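Local coordinates for protein glycoside Hydrolase (PDB 5T99) that probably hydrolyses glycosidic bonds of agarose-derived galactosides as a family 2 glycoside hydrolase, and binds the galactose-like inhibitor d-galacto-isofagomine, at residues A[96-101]-A[139-144]; A[102-107]-A[173-178]; A[179-184]-A[206-211]. One frame throughout, in Å; residues are numbered along the deposited sequence.

Interaction 1 (A[96-101]-A[139-144]); sequences AQWKDK and KYLKIG. With EDO (1,2-ethanediol), chain M.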
loop_
_atom_site.group_PDB
_atom_site.type_symbol
_atom_site.label_atom_id
_atom_site.label_comp_id
_atom_site.label_asym_id
_atom_site.label_seq_id
_atom_site.Cartn_x
_atom_site.Cartn_y
_atom_site.Cartn_z
ATOM N N ALA A 96 -0.767 -38.144 4.718
ATOM C CA ALA A 96 -1.064 -39.305 3.863
ATOM C C ALA A 96 -1.772 -38.903 2.566
ATOM O O ALA A 96 -1.539 -39.501 1.524
ATOM C CB ALA A 96 -1.894 -40.336 4.629
ATOM N N GLN A 97 -2.615 -37.873 2.641
ATOM C CA GLN A 97 -3.281 -37.308 1.459
ATOM C C GLN A 97 -2.348 -36.655 0.439
ATOM O O GLN A 97 -2.776 -36.416 -0.685
ATOM C CB GLN A 97 -4.332 -36.280 1.877
ATOM C CG GLN A 97 -5.541 -36.889 2.575
ATOM C CD GLN A 97 -6.442 -35.836 3.198
ATOM O OE1 GLN A 97 -7.628 -35.755 2.876
ATOM N NE2 GLN A 97 -5.878 -35.014 4.087
ATOM N N TRP A 98 -1.104 -36.345 0.821
ATOM C CA TRP A 98 -0.113 -35.803 -0.113
ATOM C C TRP A 98 0.672 -36.882 -0.876
ATOM O O TRP A 98 1.522 -36.554 -1.698
ATOM C CB TRP A 98 0.891 -34.883 0.601
ATOM C CG TRP A 98 0.313 -33.852 1.507
ATOM C CD1 TRP A 98 -0.975 -33.405 1.546
ATOM C CD2 TRP A 98 1.024 -33.112 2.502
ATOM N NE1 TRP A 98 -1.111 -32.438 2.518
ATOM C CE2 TRP A 98 0.105 -32.235 3.111
ATOM C CE3 TRP A 98 2.356 -33.102 2.932
ATOM C CZ2 TRP A 98 0.467 -31.374 4.141
ATOM C CZ3 TRP A 98 2.719 -32.227 3.944
ATOM C CH2 TRP A 98 1.774 -31.381 4.542
ATOM N N LYS A 99 0.417 -38.157 -0.585
ATOM C CA LYS A 99 1.059 -39.278 -1.295
ATOM C C LYS A 99 0.780 -39.192 -2.801
ATOM O O LYS A 99 -0.373 -39.042 -3.206
ATOM C CB LYS A 99 0.551 -40.611 -0.715
ATOM C CG LYS A 99 1.102 -41.891 -1.338
ATOM C CD LYS A 99 2.604 -42.031 -1.156
ATOM C CE LYS A 99 3.122 -43.330 -1.760
ATOM N NZ LYS A 99 2.577 -44.543 -1.083
ATOM N N ASP A 100 1.844 -39.236 -3.605
ATOM C CA ASP A 100 1.769 -39.184 -5.085
ATOM C C ASP A 100 1.199 -37.883 -5.681
ATOM O O ASP A 100 0.893 -37.831 -6.877
ATOM C CB ASP A 100 1.028 -40.419 -5.653
ATOM C CG ASP A 100 1.771 -41.730 -5.373
ATOM O OD1 ASP A 100 2.974 -41.814 -5.722
ATOM O OD2 ASP A 100 1.149 -42.668 -4.818
ATOM N N LYS A 101 1.105 -36.839 -4.850
ATOM C CA LYS A 101 0.665 -35.515 -5.257
ATOM C C LYS A 101 1.866 -34.659 -5.592
ATOM O O LYS A 101 2.978 -34.932 -5.140
ATOM C CB LYS A 101 -0.122 -34.838 -4.127
ATOM C CG LYS A 101 -1.623 -35.099 -4.075
ATOM C CD LYS A 101 -2.069 -36.405 -4.715
ATOM C CE LYS A 101 -3.514 -36.719 -4.382
ATOM N NZ LYS A 101 -3.979 -37.840 -5.242
ATOM N N LYS A 139 9.772 -34.266 -4.825
ATOM C CA LYS A 139 10.772 -35.347 -4.877
ATOM C C LYS A 139 11.405 -35.675 -3.517
ATOM O O LYS A 139 11.844 -36.800 -3.311
ATOM C CB LYS A 139 11.870 -35.022 -5.897
ATOM C CG LYS A 139 11.358 -35.031 -7.320
ATOM C CD LYS A 139 12.402 -34.552 -8.311
ATOM C CE LYS A 139 11.810 -34.470 -9.715
ATOM N NZ LYS A 139 12.876 -34.494 -10.759
ATOM N N TYR A 140 11.427 -34.704 -2.605
ATOM C CA TYR A 140 12.074 -34.849 -1.306
ATOM C C TYR A 140 11.104 -35.085 -0.144
ATOM O O TYR A 140 11.543 -35.348 0.979
ATOM C CB TYR A 140 12.910 -33.608 -1.034
ATOM C CG TYR A 140 13.770 -33.226 -2.217
ATOM C CD1 TYR A 140 14.805 -34.067 -2.653
ATOM C CD2 TYR A 140 13.537 -32.045 -2.926
ATOM C CE1 TYR A 140 15.594 -33.730 -3.745
ATOM C CE2 TYR A 140 14.319 -31.699 -4.019
ATOM C CZ TYR A 140 15.342 -32.542 -4.424
ATOM O OH TYR A 140 16.114 -32.202 -5.506
ATOM N N LEU A 141 9.798 -35.003 -0.408
ATOM C CA LEU A 141 8.783 -35.127 0.639
ATOM C C LEU A 141 8.708 -36.555 1.150
ATOM O O LEU A 141 8.658 -37.485 0.363
ATOM C CB LEU A 141 7.409 -34.711 0.105
ATOM C CG LEU A 141 6.212 -34.701 1.064
ATOM C CD1 LEU A 141 6.430 -33.729 2.207
ATOM C CD2 LEU A 141 4.946 -34.348 0.303
ATOM N N LYS A 142 8.688 -36.702 2.470
ATOM C CA LYS A 142 8.635 -38.002 3.128
ATOM C C LYS A 142 7.255 -38.197 3.742
ATOM O O LYS A 142 6.887 -37.500 4.686
ATOM C CB LYS A 142 9.700 -38.078 4.222
ATOM C CG LYS A 142 11.118 -37.812 3.739
ATOM C CD LYS A 142 12.121 -37.932 4.886
ATOM C CE LYS A 142 13.538 -37.611 4.416
ATOM N NZ LYS A 142 14.488 -38.716 4.741
ATOM N N ILE A 143 6.500 -39.147 3.206
ATOM C CA ILE A 143 5.130 -39.397 3.651
ATOM C C ILE A 143 5.164 -40.197 4.955
ATOM O O ILE A 143 5.883 -41.191 5.052
ATOM C CB ILE A 143 4.314 -40.192 2.591
ATOM C CG1 ILE A 143 4.294 -39.473 1.228
ATOM C CG2 ILE A 143 2.893 -40.440 3.086
ATOM C CD1 ILE A 143 3.721 -38.067 1.255
ATOM N N GLY A 144 4.405 -39.752 5.954
ATOM C CA GLY A 144 4.335 -40.428 7.245
ATOM C C GLY A 144 5.557 -40.293 8.148
ATOM O O GLY A 144 5.591 -40.905 9.211
HETATM C C1 EDO M . 4.901 -37.669 -2.109
HETATM O O1 EDO M . 4.425 -39.003 -2.342
HETATM C C2 EDO M . 5.408 -36.995 -3.381
HETATM O O2 EDO M . 4.530 -37.199 -4.500
#

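Interaction 2 (A[102-107]-A[173-178]); sequences IVRIGF and WLRVDN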
loop_
_atom_site.group_PDB
_atom_site.type_symbol
_atom_site.label_atom_id
_atom_site.label_comp_id
_atom_site.label_asym_id
_atom_site.label_seq_id
_atom_site.Cartn_x
_atom_site.Cartn_y
_atom_site.Cartn_z
ATOM N N ILE A 102 1.627 -33.615 -6.382
ATOM C CA ILE A 102 2.612 -32.553 -6.584
ATOM C C ILE A 102 2.447 -31.607 -5.407
ATOM O O ILE A 102 1.338 -31.194 -5.094
ATOM C CB ILE A 102 2.404 -31.778 -7.897
ATOM C CG1 ILE A 102 2.342 -32.725 -9.114
ATOM C CG2 ILE A 102 3.498 -30.730 -8.077
ATOM C CD1 ILE A 102 3.587 -33.545 -9.368
ATOM N N VAL A 103 3.552 -31.287 -4.748
ATOM C CA VAL A 103 3.524 -30.471 -3.539
ATOM C C VAL A 103 4.498 -29.322 -3.727
ATOM O O VAL A 103 5.651 -29.551 -4.062
ATOM C CB VAL A 103 3.901 -31.295 -2.297
ATOM C CG1 VAL A 103 3.812 -30.437 -1.030
ATOM C CG2 VAL A 103 2.991 -32.518 -2.190
ATOM N N ARG A 104 4.011 -28.094 -3.546
ATOM C CA ARG A 104 4.813 -26.872 -3.693
ATOM C C ARG A 104 4.550 -25.939 -2.514
ATOM O O ARG A 104 3.462 -25.971 -1.928
ATOM C CB ARG A 104 4.455 -26.152 -4.989
ATOM C CG ARG A 104 4.699 -26.956 -6.268
ATOM C CD ARG A 104 4.004 -26.308 -7.463
ATOM N NE ARG A 104 2.540 -26.477 -7.421
ATOM C CZ ARG A 104 1.624 -25.620 -7.901
ATOM N NH1 ARG A 104 1.971 -24.466 -8.477
ATOM N NH2 ARG A 104 0.323 -25.921 -7.789
ATOM N N ILE A 105 5.550 -25.131 -2.162
ATOM C CA ILE A 105 5.391 -24.098 -1.155
ATOM C C ILE A 105 5.626 -22.752 -1.828
ATOM O O ILE A 105 6.693 -22.513 -2.401
ATOM C CB ILE A 105 6.357 -24.239 0.040
ATOM C CG1 ILE A 105 6.379 -25.672 0.579
ATOM C CG2 ILE A 105 5.983 -23.262 1.153
ATOM C CD1 ILE A 105 5.074 -26.162 1.148
ATOM N N GLY A 106 4.618 -21.892 -1.754
ATOM C CA GLY A 106 4.676 -20.581 -2.356
ATOM C C GLY A 106 4.977 -19.567 -1.273
ATOM O O GLY A 106 4.300 -19.539 -0.239
ATOM N N PHE A 107 6.002 -18.748 -1.512
ATOM C CA PHE A 107 6.329 -17.611 -0.669
ATOM C C PHE A 107 5.977 -16.330 -1.432
ATOM O O PHE A 107 6.586 -16.041 -2.464
ATOM C CB PHE A 107 7.836 -17.622 -0.328
ATOM C CG PHE A 107 8.289 -18.838 0.444
ATOM C CD1 PHE A 107 8.398 -18.801 1.828
ATOM C CD2 PHE A 107 8.627 -20.007 -0.207
ATOM C CE1 PHE A 107 8.822 -19.917 2.546
ATOM C CE2 PHE A 107 9.051 -21.122 0.500
ATOM C CZ PHE A 107 9.155 -21.074 1.881
ATOM N N TRP A 173 2.242 -20.347 1.307
ATOM C CA TRP A 173 1.137 -21.199 0.851
ATOM C C TRP A 173 1.591 -22.632 0.558
ATOM O O TRP A 173 2.638 -22.840 -0.043
ATOM C CB TRP A 173 0.485 -20.595 -0.397
ATOM C CG TRP A 173 0.010 -19.212 -0.157
ATOM C CD1 TRP A 173 0.689 -18.065 -0.422
ATOM C CD2 TRP A 173 -1.221 -18.819 0.456
ATOM N NE1 TRP A 173 -0.047 -16.982 -0.033
ATOM C CE2 TRP A 173 -1.226 -17.412 0.512
ATOM C CE3 TRP A 173 -2.322 -19.521 0.966
ATOM C CZ2 TRP A 173 -2.294 -16.684 1.045
ATOM C CZ3 TRP A 173 -3.388 -18.799 1.506
ATOM C CH2 TRP A 173 -3.367 -17.390 1.531
ATOM N N LEU A 174 0.797 -23.599 1.005
ATOM C CA LEU A 174 0.972 -24.996 0.647
ATOM C C LEU A 174 0.011 -25.329 -0.491
ATOM O O LEU A 174 -1.178 -25.052 -0.391
ATOM C CB LEU A 174 0.681 -25.889 1.861
ATOM C CG LEU A 174 0.605 -27.405 1.638
ATOM C CD1 LEU A 174 1.985 -27.966 1.346
ATOM C CD2 LEU A 174 -0.038 -28.071 2.852
ATOM N N ARG A 175 0.531 -25.932 -1.556
ATOM C CA ARG A 175 -0.262 -26.301 -2.731
ATOM C C ARG A 175 -0.078 -27.786 -2.984
ATOM O O ARG A 175 1.036 -28.244 -3.271
ATOM C CB ARG A 175 0.168 -25.477 -3.949
ATOM C CG ARG A 175 -0.319 -24.033 -3.886
ATOM C CD ARG A 175 0.552 -23.061 -4.669
ATOM N NE ARG A 175 0.336 -21.675 -4.239
ATOM C CZ ARG A 175 1.121 -20.635 -4.548
ATOM N NH1 ARG A 175 2.207 -20.781 -5.328
ATOM N NH2 ARG A 175 0.813 -19.423 -4.074
ATOM N N VAL A 176 -1.164 -28.540 -2.841
ATOM C CA VAL A 176 -1.157 -29.969 -3.050
ATOM C C VAL A 176 -2.036 -30.209 -4.264
ATOM O O VAL A 176 -3.238 -29.946 -4.219
ATOM C CB VAL A 176 -1.701 -30.713 -1.816
ATOM C CG1 VAL A 176 -1.822 -32.216 -2.087
ATOM C CG2 VAL A 176 -0.796 -30.463 -0.619
ATOM N N ASP A 177 -1.434 -30.690 -5.349
ATOM C CA ASP A 177 -2.153 -30.930 -6.595
ATOM C C ASP A 177 -2.044 -32.381 -7.068
ATOM O O ASP A 177 -1.105 -33.085 -6.710
ATOM C CB ASP A 177 -1.622 -29.991 -7.681
ATOM C CG ASP A 177 -2.093 -28.565 -7.495
ATOM O OD1 ASP A 177 -3.079 -28.180 -8.146
ATOM O OD2 ASP A 177 -1.489 -27.831 -6.686
ATOM N N ASN A 178 -3.018 -32.814 -7.873
ATOM C CA ASN A 178 -2.884 -34.029 -8.682
ATOM C C ASN A 178 -1.928 -33.725 -9.826
ATOM O O ASN A 178 -1.554 -32.573 -10.030
ATOM C CB ASN A 178 -4.240 -34.492 -9.222
ATOM C CG ASN A 178 -5.208 -34.852 -8.113
ATOM O OD1 ASN A 178 -4.931 -35.739 -7.304
ATOM N ND2 ASN A 178 -6.328 -34.152 -8.043
HETATM O O HOH W 1 1.059 -28.440 -6.185
#

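Interaction 3 (A[179-184]-A[206-211]); sequences KVYIPE and TVKNAT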
loop_
_atom_site.group_PDB
_atom_site.type_symbol
_atom_site.label_atom_id
_atom_site.label_comp_id
_atom_site.label_asym_id
_atom_site.label_seq_id
_atom_site.Cartn_x
_atom_site.Cartn_y
_atom_site.Cartn_z
ATOM N N LYS A 179 -1.533 -34.752 -10.570
ATOM C CA LYS A 179 -0.484 -34.597 -11.581
ATOM C C LYS A 179 -0.914 -33.898 -12.897
ATOM O O LYS A 179 -0.055 -33.620 -13.759
ATOM C CB LYS A 179 0.175 -35.943 -11.852
ATOM C CG LYS A 179 0.982 -36.428 -10.659
ATOM C CD LYS A 179 1.662 -37.757 -10.938
ATOM C CE LYS A 179 2.329 -38.307 -9.686
ATOM N NZ LYS A 179 3.373 -39.316 -10.015
ATOM N N VAL A 180 -2.213 -33.617 -13.049
ATOM C CA VAL A 180 -2.702 -32.692 -14.063
ATOM C C VAL A 180 -3.300 -31.482 -13.348
ATOM O O VAL A 180 -4.302 -31.597 -12.639
ATOM C CB VAL A 180 -3.752 -33.344 -14.984
ATOM C CG1 VAL A 180 -4.097 -32.416 -16.143
ATOM C CG2 VAL A 180 -3.241 -34.680 -15.519
ATOM N N TYR A 181 -2.689 -30.319 -13.541
ATOM C CA TYR A 181 -3.058 -29.128 -12.768
ATOM C C TYR A 181 -2.599 -27.823 -13.411
ATOM O O TYR A 181 -1.716 -27.800 -14.286
ATOM C CB TYR A 181 -2.448 -29.196 -11.355
ATOM C CG TYR A 181 -0.931 -29.086 -11.373
ATOM C CD1 TYR A 181 -0.287 -27.896 -11.033
ATOM C CD2 TYR A 181 -0.142 -30.164 -11.775
ATOM C CE1 TYR A 181 1.096 -27.794 -11.071
ATOM C CE2 TYR A 181 1.246 -30.069 -11.827
ATOM C CZ TYR A 181 1.861 -28.891 -11.473
ATOM O OH TYR A 181 3.234 -28.818 -11.529
ATOM N N ILE A 182 -3.185 -26.742 -12.904
ATOM C CA ILE A 182 -2.822 -25.374 -13.271
ATOM C C ILE A 182 -1.641 -24.909 -12.392
ATOM O O ILE A 182 -1.805 -24.799 -11.181
ATOM C CB ILE A 182 -4.049 -24.441 -13.105
ATOM C CG1 ILE A 182 -5.150 -24.851 -14.093
ATOM C CG2 ILE A 182 -3.674 -22.981 -13.307
ATOM C CD1 ILE A 182 -6.529 -24.373 -13.700
ATOM N N PRO A 183 -0.456 -24.632 -12.997
ATOM C CA PRO A 183 0.723 -24.161 -12.241
ATOM C C PRO A 183 0.578 -22.711 -11.830
ATOM O O PRO A 183 -0.470 -22.113 -12.109
ATOM C CB PRO A 183 1.868 -24.336 -13.230
ATOM C CG PRO A 183 1.220 -24.140 -14.560
ATOM C CD PRO A 183 -0.181 -24.670 -14.443
ATOM N N GLU A 184 1.588 -22.139 -11.169
ATOM C CA GLU A 184 1.383 -20.822 -10.548
ATOM C C GLU A 184 1.155 -19.748 -11.597
ATOM O O GLU A 184 1.712 -19.812 -12.686
ATOM C CB GLU A 184 2.485 -20.415 -9.553
ATOM C CG GLU A 184 3.892 -20.288 -10.108
ATOM C CD GLU A 184 4.814 -19.412 -9.247
ATOM O OE1 GLU A 184 4.407 -18.906 -8.156
ATOM O OE2 GLU A 184 5.968 -19.236 -9.677
ATOM N N THR A 206 -3.432 -22.298 -18.469
ATOM C CA THR A 206 -2.196 -23.070 -18.562
ATOM C C THR A 206 -2.394 -24.350 -17.759
ATOM O O THR A 206 -2.831 -24.310 -16.604
ATOM C CB THR A 206 -0.994 -22.275 -17.982
ATOM O OG1 THR A 206 -0.868 -21.012 -18.651
ATOM C CG2 THR A 206 0.317 -23.052 -18.133
ATOM N N VAL A 207 -2.070 -25.484 -18.365
ATOM C CA VAL A 207 -2.199 -26.780 -17.693
ATOM C C VAL A 207 -0.889 -27.541 -17.814
ATOM O O VAL A 207 -0.306 -27.613 -18.903
ATOM C CB VAL A 207 -3.356 -27.627 -18.276
ATOM C CG1 VAL A 207 -3.458 -28.964 -17.549
ATOM C CG2 VAL A 207 -4.674 -26.866 -18.191
ATOM N N LYS A 208 -0.440 -28.091 -16.688
ATOM C CA LYS A 208 0.767 -28.902 -16.614
ATOM C C LYS A 208 0.365 -30.374 -16.511
ATOM O O LYS A 208 -0.511 -30.729 -15.714
ATOM C CB LYS A 208 1.593 -28.491 -15.392
ATOM C CG LYS A 208 2.965 -29.149 -15.271
ATOM C CD LYS A 208 3.946 -28.593 -16.299
ATOM C CE LYS A 208 5.342 -29.183 -16.142
ATOM N NZ LYS A 208 5.339 -30.647 -16.434
ATOM N N ASN A 209 1.012 -31.213 -17.320
ATOM C CA ASN A 209 0.800 -32.666 -17.315
ATOM C C ASN A 209 2.040 -33.352 -16.730
ATOM O O ASN A 209 3.004 -33.636 -17.445
ATOM C CB ASN A 209 0.528 -33.173 -18.741
ATOM C CG ASN A 209 0.217 -34.665 -18.793
ATOM O OD1 ASN A 209 0.226 -35.352 -17.772
ATOM N ND2 ASN A 209 -0.070 -35.167 -19.993
ATOM N N ALA A 210 1.992 -33.620 -15.427
ATOM C CA ALA A 210 3.074 -34.317 -14.728
ATOM C C ALA A 210 2.926 -35.848 -14.742
ATOM O O ALA A 210 3.681 -36.510 -14.043
ATOM C CB ALA A 210 3.191 -33.805 -13.287
ATOM N N THR A 211 1.971 -36.411 -15.503
ATOM C CA THR A 211 1.886 -37.878 -15.674
ATOM C C THR A 211 2.917 -38.341 -16.712
ATOM O O THR A 211 3.630 -37.513 -17.299
ATOM C CB THR A 211 0.472 -38.388 -16.094
ATOM O OG1 THR A 211 0.227 -38.134 -17.488
ATOM C CG2 THR A 211 -0.637 -37.775 -15.239
#

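Interaction 1 (A[96-101]-A[139-144])
Ala96 and Ile143 open a surface contact between two loops at one end of the jelly-roll-like sugar-binding domain of this family 2 glycosidase, one loop leading into strand 102-107 and the other into strand 146-153. The 96-101 loop starts as a single 3-10 turn, in which Lys99 N bonds back to Ala96 O, and goes on as a type II beta turn from Trp98 to Lys101. Ala96 meets its partner through the backbone: CG2 of Ile143 lies 4.2 Å from Ala96 CA. Trp98 follows, its indole set beside its own backbone N (chi1 -48°), which turns the six-membered ring toward Leu141; Leu141 CD2 comes obliquely to Trp98 CE3 at 3.9 Å, the two side chains crossing at about a right angle. The indole also packs on Phe92 and on Leu174 and Val176 of strand 172-177; Leu141 touches Phe92 too, which joins it to the same apolar group. At Lys99 the other branch of Ile143 arrives, with CD1 3.8 Å from Lys99 N, while the aliphatic CD of the lysine crosses over Ile143 CG1. A 1,2-ethanediol molecule, probably from the crystallisation liquor, fits beside this isoleucine. It is gripped at both ends by the turn: Asp100 N gives a nearly straight bond to O1 (2.9 Å, 166°), and EDO O2 donates to Lys101 O at 2.8 Å.

Interaction 2 (A[102-107]-A[173-178])
Ile102 pairs with Asp177 at one end of an antiparallel ladder that runs to Gly106 and Trp173 at the other, the two short strands lying 155° apart in direction. Backbone bonds come in reciprocal couples at Ile102-Asp177, Arg104-Arg175 and Gly106-Trp173, six in all; the shortest joins Trp173 N to Gly106 O at 2.7 Å. Between them, at the non-hydrogen-bonded pairs, CA-H...O contacts add to the seam, as from Ile105 CA to Trp173 O (3.2 Å).

Charged groups gather on the face that carries Arg104, Arg175 and Asp177. The Arg104 chain bends at chi3 (-73°), bringing its guanidinium back over the neighbouring strand, where NH2 makes a salt bridge of 2.9 Å to Asp177 OD2. The oxygen lies in the guanidinium plane, yet is itself approached from above the carboxylate, 61° out of its plane. A water accepts from Arg104 NE at 2.8 Å and also sits 2.7 Å from Asp177 OD2, bracing the same edge. Arg175 lies alongside, its CB over a guanidinium face of Arg104; Gly106, with no side chain, lets the guanidinium of Arg175 lie face-on over its CA. Glu134 forms salt bridges with both arginines and probably offsets their like charges.

Apolar contacts occupy the reverse face, where Leu174 CD1 touches Ile105 CD1 at 3.6 Å and also reaches Val103 CG1. Strand 133-136 flanks 102-107 on its far side. The charged face, which Ile102 shares, is covered by Tyr181 and Glu184 of strand 180-194 from the next domain, whereas the apolar face packs on strand 146-153, as in a beta sandwich, here the sugar-binding domain of family 2 glycosidases.

Interaction 3 (A[179-184]-A[206-211])
Tyr181 places its ring between its own backbone N and carbonyl carbon (chi1 68°), while Lys208, with CG swung away from its backbone N (chi1 -173°), runs beside it in the same direction. The lysine therefore lays its aliphatic root over one ring face, a CH-pi contact with CB 4.2 Å from the Tyr181 ring centroid, and CG continues along to the hydroxyl end. These two residues are also the hydrogen-bonded pair of the antiparallel hairpin: Lys208 N donates to Tyr181 O in a short, nearly straight bond (2.7 Å, 173°), and Tyr181 N returns one to Lys208 O. A third bond, Ala210 N to Lys179 O, carries the pairing one step past the strand ends. On the opposite face Val180 CG1 meets Val207 CG1 at 3.8 Å. Pro183 sets its ring crosswise against Thr206, CG touching the methyl CG2 at 3.8 Å.

At the last residue of its strand, Asn209 opens an Asx turn that runs on to Thr211. Its OD1 accepts from Thr211 OG1 at 2.8 Å on a lone pair and from Thr211 N at 3.1 Å, while ND2 bonds to Gly213 O and Val240 O. A leucine at Asn209 would probably leave Thr211 N and OG1 without the one oxygen that accepts from both, and the turn less firmly held against Lys179 and Val180.

Strand 198-209 is the middle of a three-stranded sheet, with 245-255 along its other side. Val180, Ile182 and Val207 pack on Ile274 of strand 268-276, whereas Tyr181 faces Ile102 and Arg104 of strand 102-107.

The three contacts form a continuous path on one side of the chain's centre. Interactions 1 and 2 have centres about 12 Å apart, and their segments alternate along the chain: loop 96-101 runs directly into strand 102-107, and Lys101 NZ bonds to Asn178 OD1. Interaction 3 follows in series, its centre again about 12 Å from that of interaction 2 but about 17 Å from interaction 1. Strands 102-107 and 172-177 share one sheet, 180-194 and 198-209 another, and the chain passes almost directly from 172-177 to 180-194. Interaction 2 thus probably stands at a domain junction, where Ile102 CD1 packs on Ala210 CB, illustrating how neighbouring beta domains can share an interface around one short connection.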